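Local coordinates for protein Two-component response regulator, LuxR family (Aurantimonas sp., PDB 3CZ5) that probably regulates transcription by binding DNA, controlled by phosphorylation of the receiver domain that this chain comprises, as in other LuxR-family response regulators, at residues G104-S110 and A128-I133; D53-L59 and R81-T86; I25-Y31 and L115-E120; A37-G41 and L61-G65. The contacts are given in a common frame with arbitrary orientation. Residue numbers count along the deposited sequence, not the author numbering.

Contact 1: residues G104-S110 and A128-I133; sequences GYVTKSS and AMSPDI. With PO4 (phosphate ion), chain E.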
loop_
_atom_site.group_PDB
_atom_site.type_symbol
_atom_site.label_atom_id
_atom_site.label_comp_id
_atom_site.label_asym_id
_atom_site.label_seq_id
_atom_site.Cartn_x
_atom_site.Cartn_y
_atom_site.Cartn_z
ATOM N N GLY A 104 0.777 2.408 5.750
ATOM C CA GLY A 104 -0.685 2.465 5.559
ATOM C C GLY A 104 -1.239 1.059 5.364
ATOM O O GLY A 104 -0.578 0.197 4.822
ATOM N N TYR A 105 -2.446 0.763 5.814
ATOM C CA TYR A 105 -2.956 -0.576 5.499
ATOM C C TYR A 105 -4.401 -0.340 5.256
ATOM O O TYR A 105 -5.122 0.057 6.188
ATOM C CB TYR A 105 -2.772 -1.487 6.665
ATOM C CG TYR A 105 -3.154 -2.868 6.411
ATOM C CD1 TYR A 105 -2.212 -3.868 6.286
ATOM C CD2 TYR A 105 -4.459 -3.195 6.273
ATOM C CE1 TYR A 105 -2.586 -5.166 6.046
ATOM C CE2 TYR A 105 -4.855 -4.505 6.031
ATOM C CZ TYR A 105 -3.922 -5.486 5.926
ATOM O OH TYR A 105 -4.382 -6.785 5.706
ATOM N N VAL A 106 -4.818 -0.512 3.987
ATOM C CA VAL A 106 -6.186 -0.155 3.573
ATOM C C VAL A 106 -6.916 -1.366 3.000
ATOM O O VAL A 106 -6.267 -2.202 2.400
ATOM C CB VAL A 106 -6.134 0.924 2.554
ATOM C CG1 VAL A 106 -7.327 0.859 1.698
ATOM C CG2 VAL A 106 -6.042 2.298 3.273
ATOM N N THR A 107 -8.222 -1.524 3.217
ATOM C CA THR A 107 -8.886 -2.712 2.698
ATOM C C THR A 107 -9.693 -2.457 1.414
ATOM O O THR A 107 -10.326 -1.445 1.235
ATOM C CB THR A 107 -9.779 -3.428 3.693
ATOM O OG1 THR A 107 -10.927 -2.618 4.018
ATOM C CG2 THR A 107 -8.982 -3.754 4.887
ATOM N N LYS A 108 -9.639 -3.422 0.516
ATOM C CA LYS A 108 -10.188 -3.289 -0.794
ATOM C C LYS A 108 -11.713 -3.248 -0.825
ATOM O O LYS A 108 -12.279 -2.824 -1.821
ATOM C CB LYS A 108 -9.679 -4.413 -1.667
ATOM C CG LYS A 108 -8.325 -4.104 -2.229
ATOM C CD LYS A 108 -7.792 -5.174 -3.167
ATOM C CE LYS A 108 -6.663 -4.560 -3.921
ATOM N NZ LYS A 108 -5.674 -5.568 -4.144
ATOM N N SER A 109 -12.383 -3.661 0.243
ATOM C CA SER A 109 -13.815 -3.488 0.269
ATOM C C SER A 109 -14.187 -2.323 1.135
ATOM O O SER A 109 -15.319 -2.280 1.624
ATOM C CB SER A 109 -14.503 -4.730 0.808
ATOM O OG SER A 109 -13.752 -5.301 1.883
ATOM N N SER A 110 -13.265 -1.386 1.345
ATOM C CA SER A 110 -13.651 -0.187 2.074
ATOM C C SER A 110 -14.266 0.728 1.056
ATOM O O SER A 110 -14.350 0.366 -0.107
ATOM C CB SER A 110 -12.460 0.488 2.750
ATOM O OG SER A 110 -11.753 -0.397 3.638
ATOM N N ALA A 128 -1.856 5.606 7.355
ATOM C CA ALA A 128 -3.205 5.481 6.827
ATOM C C ALA A 128 -3.780 4.106 7.108
ATOM O O ALA A 128 -3.110 3.070 6.928
ATOM C CB ALA A 128 -3.269 5.822 5.366
ATOM N N MET A 129 -5.042 4.136 7.553
ATOM C CA MET A 129 -5.819 2.986 8.041
ATOM C C MET A 129 -7.268 3.170 7.606
ATOM O O MET A 129 -7.955 4.059 8.081
ATOM C CB MET A 129 -5.786 2.947 9.583
ATOM C CG MET A 129 -5.095 1.733 10.149
ATOM S SD MET A 129 -4.830 1.804 11.911
ATOM C CE MET A 129 -4.084 3.395 11.966
ATOM N N SER A 130 -7.798 2.348 6.729
ATOM C CA SER A 130 -9.226 2.435 6.644
ATOM C C SER A 130 -9.945 2.150 8.040
ATOM O O SER A 130 -9.371 1.549 8.987
ATOM C CB SER A 130 -9.747 1.580 5.494
ATOM O OG SER A 130 -9.309 0.274 5.651
ATOM N N PRO A 131 -11.198 2.646 8.164
ATOM C CA PRO A 131 -12.094 2.472 9.285
ATOM C C PRO A 131 -12.166 1.041 9.758
ATOM O O PRO A 131 -12.010 0.749 10.935
ATOM C CB PRO A 131 -13.430 2.843 8.693
ATOM C CG PRO A 131 -13.205 3.189 7.321
ATOM C CD PRO A 131 -11.804 3.575 7.203
ATOM N N ASP A 132 -12.433 0.132 8.855
ATOM C CA ASP A 132 -12.677 -1.225 9.314
ATOM C C ASP A 132 -11.481 -1.779 10.060
ATOM O O ASP A 132 -11.629 -2.481 11.059
ATOM C CB ASP A 132 -13.056 -2.102 8.149
ATOM C CG ASP A 132 -12.094 -1.971 7.001
ATOM O OD1 ASP A 132 -11.633 -3.024 6.638
ATOM O OD2 ASP A 132 -11.802 -0.902 6.399
ATOM N N ILE A 133 -10.280 -1.415 9.664
ATOM C CA ILE A 133 -9.122 -1.951 10.369
ATOM C C ILE A 133 -8.778 -1.186 11.642
ATOM O O ILE A 133 -8.390 -1.785 12.668
ATOM C CB ILE A 133 -7.927 -2.023 9.442
ATOM C CG1 ILE A 133 -7.878 -3.409 8.789
ATOM C CG2 ILE A 133 -6.635 -1.688 10.176
ATOM C CD1 ILE A 133 -7.529 -3.238 7.381
HETATM P P PO4 E . -4.791 -9.020 -1.978
HETATM O O1 PO4 E . -5.801 -9.976 -1.447
HETATM O O2 PO4 E . -5.325 -7.829 -2.742
HETATM O O3 PO4 E . -3.875 -8.558 -0.880
HETATM O O4 PO4 E . -4.064 -10.047 -2.806
#
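Gly-104 opens a short parallel pairing, its CA 4.1 Å from CA of Ala-128. The next residue supplies the backbone bond: Tyr-105 N donates to Ala-128 O at 2.6 Å (146° at the hydrogen), although that oxygen is crowded in the model. Tyr-105 CE2 touches Ile-133 CD1 at 3.3 Å, near the plane of the ring, while its hydroxyl bonds to His-88. Past Val-106 the segment 128-133 turns into a helix, and side chains take over: Thr-107 N donates to Ser-130 OG (3.2 Å, 153°). Thr-107 OG1 lies 2.7 Å from Asp-132 OD1. Lys-108, whose CA-to-CB bond points away from 128-133, has NZ hydrogen-bonded to phosphate O2 at 2.7 Å and salt-bridged to Asp-58. The type I turn from Thr-107 then brings round Ser-110, whose OG lies 2.8 Å from Asp-132 OD2, so both hydroxyls cluster on one carboxylate. The strands are the parallel pair of a beta-alpha-beta unit whose crossover carries helix 114-122; 104-107 ends beside the lysine-aspartate pair characteristic of receiver-domain active sites.

Contact 2: residues D53-L59 and R81-T86; sequences DIVVMDL and RILIFT. With PO4 (phosphate ion), chain E.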
loop_
_atom_site.group_PDB
_atom_site.type_symbol
_atom_site.label_atom_id
_atom_site.label_comp_id
_atom_site.label_asym_id
_atom_site.label_seq_id
_atom_site.Cartn_x
_atom_site.Cartn_y
_atom_site.Cartn_z
ATOM N N ASP A 53 7.253 8.033 -5.106
ATOM C CA ASP A 53 6.961 8.724 -3.912
ATOM C C ASP A 53 6.183 7.829 -3.016
ATOM O O ASP A 53 6.083 8.103 -1.838
ATOM C CB ASP A 53 6.122 9.924 -4.229
ATOM C CG ASP A 53 6.852 10.918 -5.087
ATOM O OD1 ASP A 53 7.962 11.314 -4.684
ATOM O OD2 ASP A 53 6.341 11.345 -6.153
ATOM N N ILE A 54 5.602 6.775 -3.540
ATOM C CA ILE A 54 4.782 5.913 -2.703
ATOM C C ILE A 54 4.493 4.712 -3.507
ATOM O O ILE A 54 4.161 4.826 -4.723
ATOM C CB ILE A 54 3.394 6.507 -2.372
ATOM C CG1 ILE A 54 2.599 5.545 -1.497
ATOM C CG2 ILE A 54 2.496 6.759 -3.648
ATOM C CD1 ILE A 54 1.633 6.298 -0.503
ATOM N N VAL A 55 4.594 3.558 -2.857
ATOM C CA VAL A 55 4.188 2.328 -3.519
ATOM C C VAL A 55 2.938 1.768 -2.881
ATOM O O VAL A 55 2.802 1.817 -1.673
ATOM C CB VAL A 55 5.334 1.317 -3.556
ATOM C CG1 VAL A 55 6.350 1.606 -2.484
ATOM C CG2 VAL A 55 4.819 -0.102 -3.505
ATOM N N VAL A 56 1.990 1.340 -3.709
ATOM C CA VAL A 56 0.797 0.615 -3.275
ATOM C C VAL A 56 0.808 -0.864 -3.645
ATOM O O VAL A 56 0.840 -1.212 -4.831
ATOM C CB VAL A 56 -0.435 1.101 -3.981
ATOM C CG1 VAL A 56 -1.646 0.131 -3.675
ATOM C CG2 VAL A 56 -0.723 2.544 -3.600
ATOM N N MET A 57 0.684 -1.739 -2.643
ATOM C CA MET A 57 0.956 -3.215 -2.805
ATOM C C MET A 57 -0.143 -4.142 -2.265
ATOM O O MET A 57 -0.681 -3.844 -1.206
ATOM C CB MET A 57 2.243 -3.542 -2.026
ATOM C CG MET A 57 3.134 -4.343 -2.856
ATOM S SD MET A 57 4.737 -4.706 -2.283
ATOM C CE MET A 57 4.746 -6.205 -3.170
ATOM N N ASP A 58 -0.452 -5.259 -2.929
ATOM C CA ASP A 58 -1.262 -6.255 -2.306
ATOM C C ASP A 58 -0.578 -6.832 -1.045
ATOM O O ASP A 58 0.647 -6.727 -0.808
ATOM C CB ASP A 58 -1.366 -7.440 -3.205
ATOM C CG ASP A 58 -2.240 -7.207 -4.383
ATOM O OD1 ASP A 58 -2.817 -6.075 -4.508
ATOM O OD2 ASP A 58 -2.339 -8.206 -5.163
ATOM N N LEU A 59 -1.352 -7.524 -0.239
ATOM C CA LEU A 59 -0.738 -8.252 0.832
ATOM C C LEU A 59 -0.352 -9.613 0.255
ATOM O O LEU A 59 0.590 -10.279 0.706
ATOM C CB LEU A 59 -1.765 -8.440 1.909
ATOM C CG LEU A 59 -1.277 -9.228 3.111
ATOM C CD1 LEU A 59 -0.352 -8.375 3.987
ATOM C CD2 LEU A 59 -2.544 -9.638 3.882
ATOM N N ARG A 81 7.863 4.912 1.524
ATOM C CA ARG A 81 6.463 4.948 1.847
ATOM C C ARG A 81 5.642 3.831 1.119
ATOM O O ARG A 81 5.302 3.967 -0.084
ATOM C CB ARG A 81 5.926 6.344 1.534
ATOM C CG ARG A 81 6.356 7.374 2.515
ATOM C CD ARG A 81 6.356 8.729 1.896
ATOM N NE ARG A 81 6.152 9.810 2.902
ATOM C CZ ARG A 81 6.387 11.132 2.706
ATOM N NH1 ARG A 81 6.878 11.555 1.527
ATOM N NH2 ARG A 81 6.152 12.013 3.683
ATOM N N ILE A 82 5.289 2.763 1.837
ATOM C CA ILE A 82 4.446 1.716 1.257
ATOM C C ILE A 82 3.033 1.629 1.830
ATOM O O ILE A 82 2.870 1.594 3.049
ATOM C CB ILE A 82 5.090 0.294 1.440
ATOM C CG1 ILE A 82 6.478 0.223 0.788
ATOM C CG2 ILE A 82 4.168 -0.805 0.879
ATOM C CD1 ILE A 82 7.539 0.549 1.732
ATOM N N LEU A 83 2.012 1.546 0.973
ATOM C CA LEU A 83 0.613 1.408 1.413
ATOM C C LEU A 83 0.165 -0.005 1.108
ATOM O O LEU A 83 0.033 -0.373 -0.045
ATOM C CB LEU A 83 -0.253 2.391 0.666
ATOM C CG LEU A 83 -1.772 2.188 0.637
ATOM C CD1 LEU A 83 -2.370 2.176 1.974
ATOM C CD2 LEU A 83 -2.526 3.360 0.026
ATOM N N ILE A 84 -0.003 -0.862 2.097
ATOM C CA ILE A 84 -0.596 -2.139 1.772
ATOM C C ILE A 84 -2.071 -1.888 1.486
ATOM O O ILE A 84 -2.750 -1.150 2.280
ATOM C CB ILE A 84 -0.634 -3.070 2.880
ATOM C CG1 ILE A 84 0.771 -3.537 3.291
ATOM C CG2 ILE A 84 -1.479 -4.229 2.366
ATOM C CD1 ILE A 84 1.857 -3.389 2.253
ATOM N N PHE A 85 -2.562 -2.461 0.372
ATOM C CA PHE A 85 -3.946 -2.338 -0.107
ATOM C C PHE A 85 -4.414 -3.739 -0.362
ATOM O O PHE A 85 -3.839 -4.435 -1.195
ATOM C CB PHE A 85 -3.993 -1.642 -1.418
ATOM C CG PHE A 85 -5.371 -1.193 -1.829
ATOM C CD1 PHE A 85 -6.368 -0.888 -0.871
ATOM C CD2 PHE A 85 -5.686 -1.014 -3.177
ATOM C CE1 PHE A 85 -7.625 -0.441 -1.273
ATOM C CE2 PHE A 85 -6.938 -0.595 -3.552
ATOM C CZ PHE A 85 -7.878 -0.283 -2.609
ATOM N N THR A 86 -5.432 -4.174 0.370
ATOM C CA THR A 86 -5.705 -5.586 0.397
ATOM C C THR A 86 -7.179 -5.971 0.683
ATOM O O THR A 86 -8.016 -5.216 1.122
ATOM C CB THR A 86 -4.826 -6.215 1.450
ATOM O OG1 THR A 86 -5.089 -7.613 1.472
ATOM C CG2 THR A 86 -5.171 -5.626 2.779
HETATM P P PO4 E . -4.791 -9.020 -1.978
HETATM O O1 PO4 E . -5.801 -9.976 -1.447
HETATM O O2 PO4 E . -5.325 -7.829 -2.742
HETATM O O3 PO4 E . -3.875 -8.558 -0.880
HETATM O O4 PO4 E . -4.064 -10.047 -2.806
#
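This is a parallel strand pairing in the centre of the receiver-domain sheet, joining strands 54-57 and 82-86 of one beta-alpha-beta unit. Their axes approach to 4.7 Å at 21°, and four near-linear hydrogen bonds fix the register: Val-55 N to Arg-81 O (2.9 Å), Leu-83 N to Val-55 O (2.8 Å), Met-57 N to Leu-83 O (3.0 Å) and Phe-85 N to Met-57 O (2.8 Å), all at 163° or more. Val-55 CG1 meets Ile-82 CG1 at 3.6 Å on one face; on the other, Val-56 CG1 lies 3.7 Å from Phe-85 CB. At their C-terminal ends the strands open onto the predicted phosphorylation site, Asp-58, placed as in other receiver domains. Leu-59 N and Thr-86 OG1 each donate to phosphate O3 at 2.8 Å, and Asp-58, unmodified here, has OD2 3.5 Å from phosphate O4 and OD1 salt-bridged to Lys-108. The ion probably comes from the crystallisation liquor. Strand 6-11 bonds to the outer edge of 54-57 and strand 104-107 to that of 82-86; helix 66-76 covers the face of Met-57, Ile-82 and Ile-84, and helix 114-122 receives Leu-83 and Phe-85.

Contact 3: residues I25-Y31 and L115-E120; sequences IERRPGY and LVQAIE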
loop_
_atom_site.group_PDB
_atom_site.type_symbol
_atom_site.label_atom_id
_atom_site.label_comp_id
_atom_site.label_asym_id
_atom_site.label_seq_id
_atom_site.Cartn_x
_atom_site.Cartn_y
_atom_site.Cartn_z
ATOM N N ILE A 25 -6.830 5.965 -9.077
ATOM C CA ILE A 25 -5.854 6.825 -8.481
ATOM C C ILE A 25 -5.606 8.069 -9.310
ATOM O O ILE A 25 -5.291 9.160 -8.751
ATOM C CB ILE A 25 -4.529 6.123 -8.298
ATOM C CG1 ILE A 25 -4.738 4.818 -7.531
ATOM C CG2 ILE A 25 -3.634 6.959 -7.445
ATOM C CD1 ILE A 25 -3.544 4.315 -6.851
ATOM N N GLU A 26 -5.740 7.946 -10.629
ATOM C CA GLU A 26 -5.319 9.073 -11.453
ATOM C C GLU A 26 -6.399 10.085 -11.677
ATOM O O GLU A 26 -6.191 11.074 -12.350
ATOM C CB GLU A 26 -4.715 8.644 -12.758
ATOM C CG GLU A 26 -3.361 8.075 -12.604
ATOM C CD GLU A 26 -2.811 7.712 -13.946
ATOM O OE1 GLU A 26 -3.556 8.023 -14.906
ATOM O OE2 GLU A 26 -1.655 7.181 -14.044
ATOM N N ARG A 27 -7.550 9.880 -11.078
ATOM C CA ARG A 27 -8.595 10.899 -11.185
ATOM C C ARG A 27 -8.269 12.010 -10.186
ATOM O O ARG A 27 -8.800 13.126 -10.289
ATOM C CB ARG A 27 -9.996 10.324 -10.973
ATOM C CG ARG A 27 -10.218 8.991 -11.760
ATOM C CD ARG A 27 -11.684 8.493 -11.746
ATOM N NE ARG A 27 -12.081 7.735 -12.952
ATOM C CZ ARG A 27 -12.260 6.401 -13.006
ATOM N NH1 ARG A 27 -12.071 5.658 -11.903
ATOM N NH2 ARG A 27 -12.641 5.808 -14.142
ATOM N N ARG A 28 -7.378 11.718 -9.240
ATOM C CA ARG A 28 -6.913 12.744 -8.346
ATOM C C ARG A 28 -5.754 13.359 -9.090
ATOM O O ARG A 28 -4.740 12.715 -9.257
ATOM C CB ARG A 28 -6.533 12.137 -7.001
ATOM C CG ARG A 28 -5.338 12.671 -6.241
ATOM C CD ARG A 28 -5.185 14.204 -6.171
ATOM N NE ARG A 28 -4.640 14.738 -4.904
ATOM C CZ ARG A 28 -3.572 15.530 -4.823
ATOM N NH1 ARG A 28 -2.902 15.882 -5.931
ATOM N NH2 ARG A 28 -3.171 15.961 -3.628
ATOM N N PRO A 29 -5.935 14.609 -9.584
ATOM C CA PRO A 29 -4.976 15.103 -10.567
ATOM C C PRO A 29 -3.721 15.412 -9.802
ATOM O O PRO A 29 -3.786 15.517 -8.582
ATOM C CB PRO A 29 -5.680 16.350 -11.158
ATOM C CG PRO A 29 -6.514 16.831 -10.123
ATOM C CD PRO A 29 -6.903 15.667 -9.201
ATOM N N GLY A 30 -2.595 15.489 -10.503
ATOM C CA GLY A 30 -1.281 15.398 -9.857
ATOM C C GLY A 30 -0.722 13.975 -9.613
ATOM O O GLY A 30 0.474 13.759 -9.645
ATOM N N TYR A 31 -1.566 12.992 -9.371
ATOM C CA TYR A 31 -1.083 11.655 -9.104
ATOM C C TYR A 31 -0.723 10.789 -10.360
ATOM O O TYR A 31 -1.594 10.425 -11.117
ATOM C CB TYR A 31 -2.152 10.948 -8.271
ATOM C CG TYR A 31 -2.187 11.431 -6.815
ATOM C CD1 TYR A 31 -1.615 12.673 -6.439
ATOM C CD2 TYR A 31 -2.812 10.670 -5.817
ATOM C CE1 TYR A 31 -1.648 13.111 -5.063
ATOM C CE2 TYR A 31 -2.822 11.074 -4.493
ATOM C CZ TYR A 31 -2.267 12.300 -4.106
ATOM O OH TYR A 31 -2.336 12.655 -2.768
ATOM N N LEU A 115 -8.679 4.550 -0.849
ATOM C CA LEU A 115 -7.448 4.397 -1.500
ATOM C C LEU A 115 -6.809 5.788 -1.665
ATOM O O LEU A 115 -5.713 6.047 -1.145
ATOM C CB LEU A 115 -7.724 3.702 -2.823
ATOM C CG LEU A 115 -6.406 3.549 -3.523
ATOM C CD1 LEU A 115 -5.358 3.033 -2.495
ATOM C CD2 LEU A 115 -6.505 2.643 -4.694
ATOM N N VAL A 116 -7.488 6.714 -2.350
ATOM C CA VAL A 116 -6.796 7.939 -2.634
ATOM C C VAL A 116 -6.543 8.713 -1.364
ATOM O O VAL A 116 -5.427 9.082 -1.077
ATOM C CB VAL A 116 -7.506 8.761 -3.604
ATOM C CG1 VAL A 116 -7.094 10.223 -3.395
ATOM C CG2 VAL A 116 -7.164 8.283 -4.992
ATOM N N GLN A 117 -7.557 8.909 -0.552
ATOM C CA GLN A 117 -7.323 9.458 0.798
ATOM C C GLN A 117 -6.070 8.914 1.513
ATOM O O GLN A 117 -5.175 9.694 1.918
ATOM C CB GLN A 117 -8.512 9.177 1.711
ATOM C CG GLN A 117 -9.808 9.586 1.188
ATOM C CD GLN A 117 -10.016 10.970 1.577
ATOM O OE1 GLN A 117 -9.460 11.415 2.594
ATOM N NE2 GLN A 117 -10.801 11.714 0.782
ATOM N N ALA A 118 -6.026 7.597 1.718
ATOM C CA ALA A 118 -4.822 6.978 2.279
ATOM C C ALA A 118 -3.560 7.474 1.562
ATOM O O ALA A 118 -2.698 8.116 2.150
ATOM C CB ALA A 118 -4.915 5.502 2.152
ATOM N N ILE A 119 -3.427 7.180 0.287
ATOM C CA ILE A 119 -2.296 7.746 -0.443
ATOM C C ILE A 119 -2.016 9.261 -0.073
ATOM O O ILE A 119 -0.853 9.656 0.162
ATOM C CB ILE A 119 -2.576 7.666 -1.925
ATOM C CG1 ILE A 119 -2.529 6.236 -2.382
ATOM C CG2 ILE A 119 -1.610 8.506 -2.748
ATOM C CD1 ILE A 119 -3.054 6.088 -3.811
ATOM N N GLU A 120 -3.085 10.067 -0.071
ATOM C CA GLU A 120 -3.033 11.479 0.240
ATOM C C GLU A 120 -2.402 11.726 1.605
ATOM O O GLU A 120 -1.468 12.536 1.727
ATOM C CB GLU A 120 -4.428 12.096 0.261
ATOM C CG GLU A 120 -5.205 11.886 -1.016
ATOM C CD GLU A 120 -5.989 13.142 -1.472
ATOM O OE1 GLU A 120 -5.636 13.682 -2.571
ATOM O OE2 GLU A 120 -6.942 13.573 -0.736
#
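Ile-25, the last residue of helix 15-25, forms the apolar centre together with Ile-119: their CD1 atoms are 3.6 Å apart. Ile-25 CG1 also reaches Leu-115 CD2 at 4.0 Å, and Ile-25 CG2 lies 4.5 Å from Val-116 CG2, so Leu-115, Val-116 and Ile-119, spanning about one helical turn, line up against Ile-25. Tyr-31 adds the second hydrophobic element, its CE2 lying 3.3 Å from Ile-119 CG2 and 4.5 Å from Val-116 CG1. Farther out, Tyr-31 OH approaches Glu-120 CA at 3.3 Å, and Arg-28 CB packs against Val-116 CG1 at 4.1 Å. The polar edge is a salt bridge: Arg-28 NE donates to Glu-120 OE1 at 2.7 Å with 165° at the hydrogen, and the carboxylate oxygen sits near the plane of the guanidinium. That group is anchored on its other nitrogens, NH1 donating to Pro-29 O at 2.8 Å and NH2 bonding to Ser-4. The loop itself is shaped by a type I turn from Ile-25 to Arg-28 and by positive phi at Gly-30 (85°). Thus the connection between helix 15-25 and strand 31-37 is held against helix 114-122; Leu-115 and Ile-119 of that helix also rest on Leu-83 of strand 82-86, while Tyr-31 leans on Ala-6 and Ile-8 of strand 6-11.

Contact 4: residues A37-G41 and L61-G65; sequences AADAG and LPGPG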
loop_
_atom_site.group_PDB
_atom_site.type_symbol
_atom_site.label_atom_id
_atom_site.label_comp_id
_atom_site.label_asym_id
_atom_site.label_seq_id
_atom_site.Cartn_x
_atom_site.Cartn_y
_atom_site.Cartn_z
ATOM N N ALA A 37 3.850 -3.326 -11.163
ATOM C CA ALA A 37 4.571 -4.601 -10.885
ATOM C C ALA A 37 3.617 -5.735 -10.560
ATOM O O ALA A 37 2.503 -5.519 -10.119
ATOM C CB ALA A 37 5.593 -4.430 -9.760
ATOM N N ALA A 38 4.042 -6.964 -10.780
ATOM C CA ALA A 38 3.110 -8.084 -10.602
ATOM C C ALA A 38 3.507 -9.011 -9.509
ATOM O O ALA A 38 2.784 -9.963 -9.314
ATOM C CB ALA A 38 3.056 -8.877 -11.858
ATOM N N ASP A 39 4.695 -8.836 -8.911
ATOM C CA ASP A 39 5.132 -9.580 -7.725
ATOM C C ASP A 39 6.222 -8.825 -7.022
ATOM O O ASP A 39 6.643 -7.766 -7.469
ATOM C CB ASP A 39 5.747 -10.882 -8.143
ATOM C CG ASP A 39 6.828 -10.678 -9.205
ATOM O OD1 ASP A 39 7.786 -9.886 -8.994
ATOM O OD2 ASP A 39 6.731 -11.345 -10.247
ATOM N N ALA A 40 6.742 -9.419 -5.955
ATOM C CA ALA A 40 7.686 -8.718 -5.098
ATOM C C ALA A 40 8.982 -8.411 -5.800
ATOM O O ALA A 40 9.578 -7.339 -5.577
ATOM C CB ALA A 40 7.957 -9.518 -3.847
ATOM N N GLY A 41 9.459 -9.371 -6.598
ATOM C CA GLY A 41 10.769 -9.225 -7.199
ATOM C C GLY A 41 10.810 -7.974 -8.057
ATOM O O GLY A 41 11.671 -7.073 -7.854
ATOM N N LEU A 61 0.720 -11.954 -2.872
ATOM C CA LEU A 61 1.434 -11.859 -4.123
ATOM C C LEU A 61 1.938 -13.219 -4.559
ATOM O O LEU A 61 2.267 -14.070 -3.722
ATOM C CB LEU A 61 2.592 -10.884 -3.935
ATOM C CG LEU A 61 2.302 -9.384 -3.835
ATOM C CD1 LEU A 61 3.602 -8.636 -3.672
ATOM C CD2 LEU A 61 1.656 -9.079 -5.154
ATOM N N PRO A 62 1.982 -13.450 -5.883
ATOM C CA PRO A 62 2.555 -14.730 -6.294
ATOM C C PRO A 62 4.050 -14.632 -5.882
ATOM O O PRO A 62 4.804 -13.743 -6.397
ATOM C CB PRO A 62 2.299 -14.790 -7.799
ATOM C CG PRO A 62 2.253 -13.343 -8.225
ATOM C CD PRO A 62 1.890 -12.477 -6.982
ATOM N N GLY A 63 4.455 -15.494 -4.941
ATOM C CA GLY A 63 5.764 -15.393 -4.299
ATOM C C GLY A 63 5.584 -14.806 -2.914
ATOM O O GLY A 63 4.543 -14.946 -2.278
ATOM N N PRO A 64 6.577 -14.088 -2.440
ATOM C CA PRO A 64 6.494 -13.312 -1.211
ATOM C C PRO A 64 5.431 -12.219 -1.313
ATOM O O PRO A 64 5.162 -11.660 -2.425
ATOM C CB PRO A 64 7.859 -12.613 -1.155
ATOM C CG PRO A 64 8.761 -13.435 -1.991
ATOM C CD PRO A 64 7.884 -13.956 -3.105
ATOM N N GLY A 65 4.854 -11.832 -0.185
ATOM C CA GLY A 65 3.774 -10.863 -0.338
ATOM C C GLY A 65 4.201 -9.505 0.090
ATOM O O GLY A 65 5.381 -9.247 0.148
HETATM O O HOH W 1 5.968 -12.171 -4.836
#
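The turn from strand 31-37 into helix 40-48 meets the irregular loop 61-65, which ends at the N-cap position of helix 66-76; CA atoms come nearest at Asp-39 and Leu-61 (5.6 Å) and at Ala-40 and Pro-64 (6.1 Å). No direct hydrogen bond crosses between them; one water does the joining. It accepts from Ala-40 N at 3.1 Å and donates to Pro-62 O at 2.5 Å and to Pro-64 O at 2.6 Å, satisfying an amide in the first turn of helix 40-48 and two loop carbonyls. Between those carbonyls, Gly-63 has phi 103° and psi -149°, angles at which a CB would strike Pro-64 CD. Asp-39 is the N-cap of helix 40-48, its OD1 bonding to Glu-42 N, while its CB comes within 3.5 Å of Pro-62 O. Ala-40 CB sits 4.1 Å from Pro-64 CB and 4.4 Å from Leu-61 CD1, and Ala-38 O lies 3.5 Å from Pro-62 CD. These are modest surface contacts, 223 Å² in all. They link the start of helix 40-48 to the loop running from strand 54-57 to helix 66-76; beneath, Leu-61 packs on Val-11 of strand 6-11 and on Asp-13.

Contacts 1 and 2 share the sheet and the phosphate: strands 82-86 and 104-107 are neighbours, with Val-106 N 2.8 Å from Ile-84 O, and Lys-108, Leu-59 and Thr-86 all bond to the ion. Contact 3 backs both through helix 114-122: Leu-83 CD2 is 3.8 Å from Ala-118 CB, and Val-106 CG2 is 3.6 Å from the same CB. Its centre is about 13 Å from that of contact 2 and about 23 Å from that of contact 4, across the chain's centre. Contact 4 adjoins contact 2 in sequence through Thr-60, whose N also binds the phosphate, so the loop leaving the predicted phosphorylation site, Asp-58, leads directly to contact 4.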